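Local coordinates for MutT/nudix family protein (Streptococcus pneumoniae, PDB 4HFQ), which hydrolyses UDP-linked precursors of peptidoglycan biosynthesis as a UDP-X diphosphatase of the Nudix family, at residues Lys8-Met13 with Ser41-Gln46. Sequence-based numbering, arbitrary orientation.
With EDO (1,2-ethanediol), chain J.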
loop_
_atom_site.group_PDB
_atom_site.type_symbol
_atom_site.label_atom_id
_atom_site.label_comp_id
_atom_site.label_asym_id
_atom_site.label_seq_id
_atom_site.Cartn_x
_atom_site.Cartn_y
_atom_site.Cartn_z
ATOM N N LYS A 8 9.492 -8.483 -7.146
ATOM C CA LYS A 8 9.398 -7.067 -6.843
ATOM C C LYS A 8 9.582 -6.199 -8.098
ATOM O O LYS A 8 8.880 -5.199 -8.268
ATOM C CB LYS A 8 10.382 -6.682 -5.754
ATOM C CG LYS A 8 10.011 -7.226 -4.370
ATOM C CD LYS A 8 11.175 -6.968 -3.415
ATOM C CE LYS A 8 11.072 -7.708 -2.096
ATOM N NZ LYS A 8 12.273 -7.383 -1.286
ATOM N N TYR A 9 10.524 -6.559 -8.975
ATOM C CA TYR A 9 10.713 -5.816 -10.235
ATOM C C TYR A 9 9.469 -5.902 -11.089
ATOM O O TYR A 9 9.018 -4.867 -11.603
ATOM C CB TYR A 9 11.897 -6.383 -11.031
ATOM C CG TYR A 9 13.266 -5.928 -10.580
ATOM C CD1 TYR A 9 13.600 -4.578 -10.559
ATOM C CD2 TYR A 9 14.234 -6.851 -10.180
ATOM C CE1 TYR A 9 14.846 -4.146 -10.152
ATOM C CE2 TYR A 9 15.490 -6.434 -9.770
ATOM C CZ TYR A 9 15.788 -5.087 -9.742
ATOM O OH TYR A 9 17.023 -4.618 -9.327
ATOM N N LEU A 10 8.909 -7.103 -11.247
ATOM C CA LEU A 10 7.704 -7.253 -12.054
ATOM C C LEU A 10 6.543 -6.422 -11.497
ATOM O O LEU A 10 5.846 -5.703 -12.232
ATOM C CB LEU A 10 7.321 -8.733 -12.170
ATOM C CG LEU A 10 6.043 -9.105 -12.921
ATOM C CD1 LEU A 10 6.183 -8.835 -14.403
ATOM C CD2 LEU A 10 5.641 -10.559 -12.684
ATOM N N GLN A 11 6.338 -6.544 -10.195
ATOM C CA GLN A 11 5.259 -5.862 -9.517
ATOM C C GLN A 11 5.394 -4.340 -9.751
ATOM O O GLN A 11 4.415 -3.654 -10.086
ATOM C CB GLN A 11 5.359 -6.261 -8.054
ATOM C CG GLN A 11 4.243 -5.794 -7.170
ATOM C CD GLN A 11 4.684 -5.900 -5.724
ATOM O OE1 GLN A 11 5.433 -5.063 -5.229
ATOM N NE2 GLN A 11 4.235 -6.976 -5.043
ATOM N N ARG A 12 6.600 -3.813 -9.631
ATOM C CA ARG A 12 6.842 -2.392 -9.804
ATOM C C ARG A 12 6.629 -1.935 -11.254
ATOM O O ARG A 12 6.004 -0.893 -11.518
ATOM C CB ARG A 12 8.248 -2.030 -9.305
ATOM C CG ARG A 12 8.578 -0.565 -9.438
ATOM C CD ARG A 12 7.710 0.317 -8.553
ATOM N NE ARG A 12 8.008 1.719 -8.811
ATOM C CZ ARG A 12 7.120 2.706 -8.757
ATOM N NH1 ARG A 12 5.843 2.492 -8.390
ATOM N NH2 ARG A 12 7.514 3.931 -9.080
ATOM N N MET A 13 7.133 -2.718 -12.207
ATOM C CA MET A 13 6.966 -2.343 -13.613
ATOM C C MET A 13 5.517 -2.391 -14.065
ATOM O O MET A 13 5.079 -1.519 -14.841
ATOM C CB MET A 13 7.832 -3.232 -14.492
ATOM C CG MET A 13 9.300 -2.937 -14.290
ATOM S SD MET A 13 10.401 -3.612 -15.539
ATOM C CE MET A 13 10.236 -5.340 -15.148
ATOM N N SER A 41 3.617 -9.314 -19.707
ATOM C CA SER A 41 2.739 -10.475 -19.752
ATOM C C SER A 41 3.434 -11.704 -20.363
ATOM O O SER A 41 3.295 -12.823 -19.861
ATOM C CB SER A 41 1.467 -10.121 -20.529
ATOM O OG SER A 41 0.816 -8.989 -19.957
ATOM N N GLU A 42 4.201 -11.497 -21.429
ATOM C CA GLU A 42 4.962 -12.570 -22.076
ATOM C C GLU A 42 6.059 -13.065 -21.157
ATOM O O GLU A 42 6.281 -14.268 -21.026
ATOM C CB GLU A 42 5.563 -12.090 -23.392
ATOM C CG GLU A 42 4.538 -11.864 -24.482
ATOM C CD GLU A 42 5.064 -11.061 -25.653
ATOM O OE1 GLU A 42 6.300 -10.994 -25.853
ATOM O OE2 GLU A 42 4.226 -10.502 -26.392
ATOM N N MET A 43 6.735 -12.140 -20.495
ATOM C CA MET A 43 7.824 -12.493 -19.609
ATOM C C MET A 43 7.315 -13.267 -18.396
ATOM O O MET A 43 7.915 -14.271 -18.011
ATOM C CB MET A 43 8.596 -11.240 -19.185
ATOM C CG MET A 43 9.746 -11.559 -18.241
ATOM S SD MET A 43 10.698 -10.109 -17.854
ATOM C CE MET A 43 9.589 -9.340 -16.726
ATOM N N LEU A 44 6.207 -12.824 -17.816
ATOM C CA LEU A 44 5.610 -13.540 -16.699
ATOM C C LEU A 44 5.209 -14.964 -17.082
ATOM O O LEU A 44 5.436 -15.905 -16.304
ATOM C CB LEU A 44 4.419 -12.764 -16.142
ATOM C CG LEU A 44 3.626 -13.586 -15.120
ATOM C CD1 LEU A 44 4.502 -13.932 -13.922
ATOM C CD2 LEU A 44 2.350 -12.871 -14.706
ATOM N N ASN A 45 4.613 -15.120 -18.257
ATOM C CA ASN A 45 4.250 -16.443 -18.733
ATOM C C ASN A 45 5.467 -17.367 -18.739
ATOM O O ASN A 45 5.404 -18.497 -18.242
ATOM C CB ASN A 45 3.626 -16.351 -20.123
ATOM C CG ASN A 45 2.905 -17.615 -20.513
ATOM O OD1 ASN A 45 2.199 -18.211 -19.701
ATOM N ND2 ASN A 45 3.071 -18.030 -21.757
ATOM N N GLN A 46 6.579 -16.872 -19.270
ATOM C CA GLN A 46 7.788 -17.678 -19.422
ATOM C C GLN A 46 8.536 -17.882 -18.114
ATOM O O GLN A 46 9.197 -18.897 -17.922
ATOM C CB GLN A 46 8.724 -17.071 -20.477
ATOM C CG GLN A 46 9.670 -18.081 -21.122
ATOM C CD GLN A 46 8.935 -19.221 -21.815
ATOM O OE1 GLN A 46 7.849 -19.031 -22.364
ATOM N NE2 GLN A 46 9.529 -20.416 -21.787
HETATM C C1 EDO J . 10.858 -4.364 2.068
HETATM O O1 EDO J . 12.018 -3.596 1.718
HETATM C C2 EDO J . 10.334 -5.129 0.856
HETATM O O2 EDO J . 11.115 -4.888 -0.321
#
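Leu10 and Leu44 both hold CG opposite the backbone N (chi1 177° in Leu10, nearly the same in Leu44), which sends their methyl branches into the gap between two helices, where Leu10 CD2 meets Leu44 CD1 at 3.8 Å. The two leucine side chains cross at about a right angle, touching methyl to methyl. Met43 is extended as far as SD and then bends (chi3 76°), so that its terminal methyl CE lies 4.2 Å from CD1 of Leu10; these two side chains run past each other in opposite directions. Leu10 therefore spends one branch on each residue of the facing pair. Met13 adds a smaller contact, its CE 4.3 Å from Met43 CE. Helices 3-23 and 27-47 are two successive antiparallel helices within the N-terminal family region of this Nudix hydrolase; the axes of segments 8-13 and 41-46 approach to 11.7 Å, with their N-to-C directions at 156°. Such wide spacing agrees with a contact made through side-chain ends; the four residues that touch are all buried. Leu40 extends the apolar seam against Leu10 and Met13, while Val58 and Leu59 of helix 52-59 pack on Leu44. Tyr9 and Met13 also pack on Met43 of the second subunit, placing this hairpin at the dimer interface.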